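Local coordinates for protein cyclopropane mycolic acid synthase MmaA2 (Mycobacterium tuberculosis, PDB 1TPY) that converts double bonds of mycolic acids into cis-cyclopropane rings, transferring a methylene group from S-adenosyl-L-methionine, at residues A[36-41]-A[229-234]; A[235-240]-A[268-273]. All blocks are in the same frame, centred on the assembly; numbering follows the deposited sequence.

Contact 1. Residues A[36-41]-A[229-234]; sequences AHFERE and QPHYAR. With 16A (cetyl-trimethyl-ammonium), chain D; CO3 (carbonate ion), chain B.
R234 lies flat over the ring of F38 and reaches past it to E41. With CG anti to the backbone N (chi1 -175°) and the chain extended, R234 CD stands over the middle of the F38 face, 3.8 Å from the ring centroid. The continuation to NE carries the guanidinium along the ring, stacked on it with the planes 16° apart, to E41. There it grips a single atom: R234 NH1 and R234 NH2 each donate to E41 O, both at 3.0 Å, and the oxygen sits close to the guanidinium plane. The E41 chain bends at chi2 (65°), bringing OE1 back to a 3.3 Å salt bridge with R234 NH1; carboxylate and guanidinium planes are steeply inclined.

H231 comes to the edge of the F38 ring, its ND1 3.7 Å from F38 CD1, and packs CB against A36 O. H37 ND1 lies over one face of the H231 imidazole, toward its rim. Y232 points away from the loop, and its OH donates to carbonate O2 at 2.7 Å; H167 and C35 also bind the carbonate. Loop 36-41 thus closes over the N-terminal turns of helix 229-245, beside the carbonate site of this Rossmann-like methyltransferase fold.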
loop_
_atom_site.group_PDB
_atom_site.type_symbol
_atom_site.label_atom_id
_atom_site.label_comp_id
_atom_site.label_asym_id
_atom_site.label_seq_id
_atom_site.Cartn_x
_atom_site.Cartn_y
_atom_site.Cartn_z
ATOM N N ALA A 36 8.611 -4.240 1.110
ATOM C CA ALA A 36 8.854 -5.469 1.863
ATOM C C ALA A 36 9.697 -5.166 3.104
ATOM O O ALA A 36 10.161 -4.046 3.283
ATOM C CB ALA A 36 9.563 -6.480 0.977
ATOM N N HIS A 37 9.894 -6.163 3.962
ATOM C CA HIS A 37 10.696 -5.969 5.171
ATOM C C HIS A 37 11.694 -7.107 5.332
ATOM O O HIS A 37 11.363 -8.153 5.892
ATOM C CB HIS A 37 9.795 -5.904 6.400
ATOM C CG HIS A 37 10.522 -5.549 7.658
ATOM N ND1 HIS A 37 11.278 -4.401 7.781
ATOM C CD2 HIS A 37 10.596 -6.178 8.854
ATOM C CE1 HIS A 37 11.783 -4.339 9.000
ATOM N NE2 HIS A 37 11.385 -5.405 9.671
ATOM N N PHE A 38 12.914 -6.892 4.843
ATOM C CA PHE A 38 13.967 -7.900 4.901
ATOM C C PHE A 38 14.605 -8.030 6.279
ATOM O O PHE A 38 15.574 -7.345 6.593
ATOM C CB PHE A 38 15.038 -7.588 3.848
ATOM C CG PHE A 38 14.494 -7.509 2.446
ATOM C CD1 PHE A 38 13.788 -6.384 2.020
ATOM C CD2 PHE A 38 14.623 -8.586 1.575
ATOM C CE1 PHE A 38 13.216 -6.336 0.750
ATOM C CE2 PHE A 38 14.057 -8.551 0.304
ATOM C CZ PHE A 38 13.350 -7.426 -0.111
ATOM N N GLU A 39 14.047 -8.923 7.090
ATOM C CA GLU A 39 14.533 -9.168 8.443
ATOM C C GLU A 39 15.812 -9.988 8.460
ATOM O O GLU A 39 16.617 -9.863 9.379
ATOM C CB GLU A 39 13.443 -9.849 9.261
ATOM C CG GLU A 39 12.258 -8.940 9.467
ATOM C CD GLU A 39 11.113 -9.599 10.195
ATOM O OE1 GLU A 39 10.122 -8.890 10.469
ATOM O OE2 GLU A 39 11.196 -10.813 10.486
ATOM N N ARG A 40 15.986 -10.842 7.456
ATOM C CA ARG A 40 17.207 -11.628 7.324
ATOM C C ARG A 40 17.821 -11.191 6.001
ATOM O O ARG A 40 17.152 -11.198 4.966
ATOM C CB ARG A 40 16.927 -13.129 7.263
ATOM C CG ARG A 40 16.312 -13.737 8.502
ATOM C CD ARG A 40 16.537 -15.237 8.479
ATOM N NE ARG A 40 16.605 -15.738 7.107
ATOM C CZ ARG A 40 15.561 -15.851 6.293
ATOM N NH1 ARG A 40 14.352 -15.507 6.710
ATOM N NH2 ARG A 40 15.731 -16.291 5.055
ATOM N N GLU A 41 19.093 -10.815 6.037
ATOM C CA GLU A 41 19.795 -10.353 4.847
ATOM C C GLU A 41 19.514 -11.153 3.568
ATOM O O GLU A 41 19.285 -10.570 2.507
ATOM C CB GLU A 41 21.303 -10.328 5.119
ATOM C CG GLU A 41 22.130 -9.731 3.988
ATOM C CD GLU A 41 21.842 -8.257 3.765
ATOM O OE1 GLU A 41 20.660 -7.894 3.582
ATOM O OE2 GLU A 41 22.803 -7.459 3.766
ATOM N N GLN A 229 12.417 2.612 5.077
ATOM C CA GLN A 229 13.101 3.257 3.950
ATOM C C GLN A 229 14.121 2.408 3.183
ATOM O O GLN A 229 13.982 2.208 1.979
ATOM C CB GLN A 229 13.775 4.551 4.419
ATOM C CG GLN A 229 14.426 5.358 3.307
ATOM C CD GLN A 229 15.008 6.665 3.812
ATOM O OE1 GLN A 229 15.891 6.674 4.671
ATOM N NE2 GLN A 229 14.513 7.779 3.283
ATOM N N PRO A 230 15.158 1.895 3.870
ATOM C CA PRO A 230 16.178 1.078 3.203
ATOM C C PRO A 230 15.617 -0.166 2.520
ATOM O O PRO A 230 16.196 -0.680 1.564
ATOM C CB PRO A 230 17.136 0.737 4.342
ATOM C CG PRO A 230 16.226 0.661 5.521
ATOM C CD PRO A 230 15.369 1.890 5.328
ATOM N N HIS A 231 14.481 -0.638 3.016
ATOM C CA HIS A 231 13.838 -1.822 2.467
ATOM C C HIS A 231 13.131 -1.576 1.137
ATOM O O HIS A 231 13.002 -2.491 0.328
ATOM C CB HIS A 231 12.836 -2.371 3.481
ATOM C CG HIS A 231 13.468 -2.839 4.754
ATOM N ND1 HIS A 231 14.033 -4.088 4.887
ATOM C CD2 HIS A 231 13.649 -2.216 5.943
ATOM C CE1 HIS A 231 14.535 -4.218 6.102
ATOM N NE2 HIS A 231 14.315 -3.095 6.763
ATOM N N TYR A 232 12.678 -0.351 0.898
ATOM C CA TYR A 232 11.971 -0.077 -0.345
ATOM C C TYR A 232 12.880 -0.043 -1.568
ATOM O O TYR A 232 12.501 -0.524 -2.636
ATOM C CB TYR A 232 11.175 1.229 -0.259
ATOM C CG TYR A 232 9.781 1.080 -0.822
ATOM C CD1 TYR A 232 9.522 0.163 -1.837
ATOM C CD2 TYR A 232 8.715 1.819 -0.318
ATOM C CE1 TYR A 232 8.243 -0.027 -2.331
ATOM C CE2 TYR A 232 7.423 1.639 -0.810
ATOM C CZ TYR A 232 7.199 0.707 -1.815
ATOM O OH TYR A 232 5.930 0.489 -2.293
ATOM N N ALA A 233 14.078 0.517 -1.418
ATOM C CA ALA A 233 15.012 0.574 -2.533
ATOM C C ALA A 233 15.262 -0.851 -3.004
ATOM O O ALA A 233 15.213 -1.148 -4.203
ATOM C CB ALA A 233 16.317 1.226 -2.095
ATOM N N ARG A 234 15.510 -1.735 -2.046
ATOM C CA ARG A 234 15.759 -3.136 -2.353
ATOM C C ARG A 234 14.513 -3.803 -2.928
ATOM O O ARG A 234 14.602 -4.589 -3.879
ATOM C CB ARG A 234 16.206 -3.887 -1.103
ATOM C CG ARG A 234 16.599 -5.307 -1.408
ATOM C CD ARG A 234 17.181 -6.001 -0.206
ATOM N NE ARG A 234 17.500 -7.382 -0.537
ATOM C CZ ARG A 234 17.896 -8.288 0.349
ATOM N NH1 ARG A 234 18.028 -7.956 1.628
ATOM N NH2 ARG A 234 18.141 -9.532 -0.041
HETATM C C1 16A D . 6.782 1.682 -5.458
HETATM C C2 16A D . 6.108 3.042 -5.636
HETATM C C3 16A D . 7.040 4.168 -5.161
HETATM C C4 16A D . 6.491 5.581 -5.306
HETATM C C5 16A D . 7.535 6.585 -4.794
HETATM C C6 16A D . 7.128 8.065 -4.872
HETATM C C7 16A D . 6.892 8.700 -6.265
HETATM C C8 16A D . 6.048 9.996 -6.339
HETATM C C9 16A D . 4.678 9.992 -5.620
HETATM C C10 16A D . 3.616 9.004 -6.159
HETATM C C11 16A D . 2.455 8.658 -5.194
HETATM C C12 16A D . 1.670 7.384 -5.543
HETATM C C13 16A D . 2.084 6.194 -4.669
HETATM C C14 16A D . 1.366 4.914 -5.091
HETATM C C15 16A D . 2.043 3.749 -4.349
HETATM C C16 16A D . 1.438 2.432 -4.876
HETATM N N1 16A D . 1.825 1.013 -4.468
HETATM C C17 16A D . 1.341 -0.131 -4.978
HETATM C C18 16A D . 3.324 0.823 -4.552
HETATM C C19 16A D . 1.503 0.834 -3.001
HETATM C C CO3 B . 3.931 1.514 0.250
HETATM O O1 CO3 B . 4.868 0.463 0.742
HETATM O O2 CO3 B . 3.825 1.759 -1.073
HETATM O O3 CO3 B . 3.189 2.228 1.133
#

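Contact 2. Residues A[235-240]-A[268-273]. With 16A (cetyl-trimethyl-ammonium), chain D.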
loop_
_atom_site.group_PDB
_atom_site.type_symbol
_atom_site.label_atom_id
_atom_site.label_comp_id
_atom_site.label_asym_id
_atom_site.label_seq_id
_atom_site.Cartn_x
_atom_site.Cartn_y
_atom_site.Cartn_z
ATOM N N THR A 235 13.352 -3.507 -2.346
ATOM C CA THR A 235 12.112 -4.087 -2.844
ATOM C C THR A 235 11.977 -3.663 -4.301
ATOM O O THR A 235 11.706 -4.478 -5.174
ATOM C CB THR A 235 10.883 -3.581 -2.058
ATOM O OG1 THR A 235 10.981 -3.999 -0.691
ATOM C CG2 THR A 235 9.592 -4.141 -2.666
ATOM N N LEU A 236 12.192 -2.380 -4.552
ATOM C CA LEU A 236 12.098 -1.829 -5.893
ATOM C C LEU A 236 13.112 -2.431 -6.866
ATOM O O LEU A 236 12.786 -2.662 -8.031
ATOM C CB LEU A 236 12.238 -0.305 -5.827
ATOM C CG LEU A 236 10.952 0.384 -5.342
ATOM C CD1 LEU A 236 11.216 1.816 -4.927
ATOM C CD2 LEU A 236 9.923 0.336 -6.455
ATOM N N ASP A 237 14.333 -2.687 -6.395
ATOM C CA ASP A 237 15.361 -3.282 -7.247
ATOM C C ASP A 237 14.902 -4.678 -7.665
ATOM O O ASP A 237 15.023 -5.065 -8.830
ATOM C CB ASP A 237 16.706 -3.417 -6.507
ATOM C CG ASP A 237 17.348 -2.073 -6.182
ATOM O OD1 ASP A 237 17.146 -1.108 -6.943
ATOM O OD2 ASP A 237 18.075 -1.995 -5.169
ATOM N N LEU A 238 14.381 -5.431 -6.701
ATOM C CA LEU A 238 13.917 -6.785 -6.966
ATOM C C LEU A 238 12.764 -6.802 -7.971
ATOM O O LEU A 238 12.735 -7.647 -8.871
ATOM C CB LEU A 238 13.522 -7.463 -5.649
ATOM C CG LEU A 238 14.730 -7.776 -4.757
ATOM C CD1 LEU A 238 14.276 -8.077 -3.354
ATOM C CD2 LEU A 238 15.507 -8.959 -5.329
ATOM N N TRP A 239 11.826 -5.866 -7.834
ATOM C CA TRP A 239 10.705 -5.795 -8.765
ATOM C C TRP A 239 11.237 -5.430 -10.144
ATOM O O TRP A 239 10.864 -6.033 -11.141
ATOM C CB TRP A 239 9.685 -4.733 -8.337
ATOM C CG TRP A 239 8.831 -5.107 -7.177
ATOM C CD1 TRP A 239 8.582 -6.370 -6.697
ATOM C CD2 TRP A 239 8.057 -4.214 -6.373
ATOM N NE1 TRP A 239 7.702 -6.310 -5.644
ATOM C CE2 TRP A 239 7.363 -4.999 -5.424
ATOM C CE3 TRP A 239 7.880 -2.822 -6.363
ATOM C CZ2 TRP A 239 6.509 -4.437 -4.472
ATOM C CZ3 TRP A 239 7.033 -2.263 -5.419
ATOM C CH2 TRP A 239 6.355 -3.071 -4.484
ATOM N N ALA A 240 12.114 -4.434 -10.190
ATOM C CA ALA A 240 12.693 -3.993 -11.448
ATOM C C ALA A 240 13.408 -5.149 -12.148
ATOM O O ALA A 240 13.201 -5.394 -13.334
ATOM C CB ALA A 240 13.672 -2.855 -11.194
ATOM N N GLY A 268 13.461 4.294 -11.179
ATOM C CA GLY A 268 13.460 5.676 -10.743
ATOM C C GLY A 268 13.137 5.795 -9.260
ATOM O O GLY A 268 13.836 6.490 -8.515
ATOM N N CYS A 269 12.080 5.111 -8.826
ATOM C CA CYS A 269 11.674 5.150 -7.427
ATOM C C CYS A 269 12.743 4.561 -6.519
ATOM O O CYS A 269 12.940 5.035 -5.398
ATOM C CB CYS A 269 10.353 4.408 -7.234
ATOM S SG CYS A 269 8.955 5.218 -8.037
ATOM N N ALA A 270 13.426 3.525 -6.997
ATOM C CA ALA A 270 14.491 2.904 -6.218
ATOM C C ALA A 270 15.544 3.963 -5.886
ATOM O O ALA A 270 16.137 3.944 -4.808
ATOM C CB ALA A 270 15.127 1.753 -7.004
ATOM N N LYS A 271 15.776 4.889 -6.815
ATOM C CA LYS A 271 16.753 5.951 -6.581
ATOM C C LYS A 271 16.208 6.916 -5.525
ATOM O O LYS A 271 16.937 7.357 -4.630
ATOM C CB LYS A 271 17.060 6.709 -7.883
ATOM C CG LYS A 271 18.004 7.891 -7.684
ATOM C CD LYS A 271 18.315 8.609 -8.988
ATOM C CE LYS A 271 19.118 9.876 -8.729
ATOM N NZ LYS A 271 19.670 10.473 -9.985
ATOM N N LEU A 272 14.925 7.242 -5.625
ATOM C CA LEU A 272 14.313 8.142 -4.656
ATOM C C LEU A 272 14.550 7.674 -3.218
ATOM O O LEU A 272 14.979 8.461 -2.372
ATOM C CB LEU A 272 12.811 8.283 -4.923
ATOM C CG LEU A 272 12.455 8.971 -6.247
ATOM C CD1 LEU A 272 10.953 9.163 -6.323
ATOM C CD2 LEU A 272 13.179 10.324 -6.348
ATOM N N PHE A 273 14.284 6.400 -2.941
ATOM C CA PHE A 273 14.480 5.876 -1.588
ATOM C C PHE A 273 15.961 5.730 -1.254
ATOM O O PHE A 273 16.378 5.966 -0.121
ATOM C CB PHE A 273 13.788 4.515 -1.412
ATOM C CG PHE A 273 12.290 4.586 -1.433
ATOM C CD1 PHE A 273 11.587 4.423 -2.621
ATOM C CD2 PHE A 273 11.582 4.863 -0.267
ATOM C CE1 PHE A 273 10.202 4.538 -2.651
ATOM C CE2 PHE A 273 10.200 4.981 -0.287
ATOM C CZ PHE A 273 9.508 4.819 -1.483
HETATM C C1 16A D . 6.782 1.682 -5.458
HETATM C C2 16A D . 6.108 3.042 -5.636
HETATM C C3 16A D . 7.040 4.168 -5.161
HETATM C C4 16A D . 6.491 5.581 -5.306
HETATM C C5 16A D . 7.535 6.585 -4.794
HETATM C C6 16A D . 7.128 8.065 -4.872
HETATM C C7 16A D . 6.892 8.700 -6.265
HETATM C C8 16A D . 6.048 9.996 -6.339
HETATM C C9 16A D . 4.678 9.992 -5.620
HETATM C C10 16A D . 3.616 9.004 -6.159
HETATM C C11 16A D . 2.455 8.658 -5.194
HETATM C C12 16A D . 1.670 7.384 -5.543
HETATM C C13 16A D . 2.084 6.194 -4.669
HETATM C C14 16A D . 1.366 4.914 -5.091
HETATM C C15 16A D . 2.043 3.749 -4.349
HETATM C C16 16A D . 1.438 2.432 -4.876
HETATM N N1 16A D . 1.825 1.013 -4.468
HETATM C C17 16A D . 1.341 -0.131 -4.978
HETATM C C18 16A D . 3.324 0.823 -4.552
HETATM C C19 16A D . 1.503 0.834 -3.001
#
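L236 and F273 both carry CG anti to the carbonyl carbon (chi1 -77° and -69°), and this brings the CD1 branch of the leucine up to the phenylalanine ring. The two helices that bear them, 229-245 and 256-275, form an antiparallel pair, with local axes 8.8 Å apart at closest and N-to-C directions at 165°.

L236 does most of the work. Its two methyls have different neighbours: CD1 rests on the surface of the other helix, among C269, A270 and F273, while CD2 faces the bound detergent. L236 CD1 meets F273 CD1 at 3.5 Å, the two side chains crossing at about a right angle, and it also touches C269 CB at 3.6 Å. Nearer the backbone, L236 CB rests on A270 CB at 3.7 Å; the small alanine side chain allows this close approach, and the CA atoms of the pair are the nearest across the contact. At the flank, D237 OD1 lies against the A270 methyl, but its main polar partner is R274, with which it forms a salt bridge.

L236, W239, C269 and F273 line the pocket that holds cetyl-trimethyl-ammonium, whose chain probably takes the place of the lipid substrate. The end of the hydrocarbon chain, C1, lies near the plane of the W239 indole, off its edge, while T235 CG2 covers one face of that ring. F273 approaches the chain at C5, and its ring also meets that of Y232. Helix 186-199 packs on C269 and L272 through F191. C269 is probably an active-site residue, as in related enzymes. Its sulfur points into the pocket, where C269 SG comes within 3.6 Å of detergent C3, and L236 CD2 lies 3.6 Å from C1 of the same chain.

How the contacts relate
Helix 229-245 runs through both contacts: its first turns meet loop 36-41 in contact 1, and the turns that follow meet helix 256-275 in contact 2. The centres are 11 Å apart. Both segments of contact 1 precede those of contact 2 in the sequence, and 234 runs straight on into 235. They touch directly: F38 CZ packs on L238 CD1 at 3.4 Å, and T235 OG1 probably hydrogen-bonds to A36 N. Strand 221-227, at one edge of the mixed sheet, leads into the shared helix. Helix 229-245 therefore ties the loop that follows the SAM-binding Y33 and S34 to the wall of the lipid pocket, and both contacts reach the bound detergent.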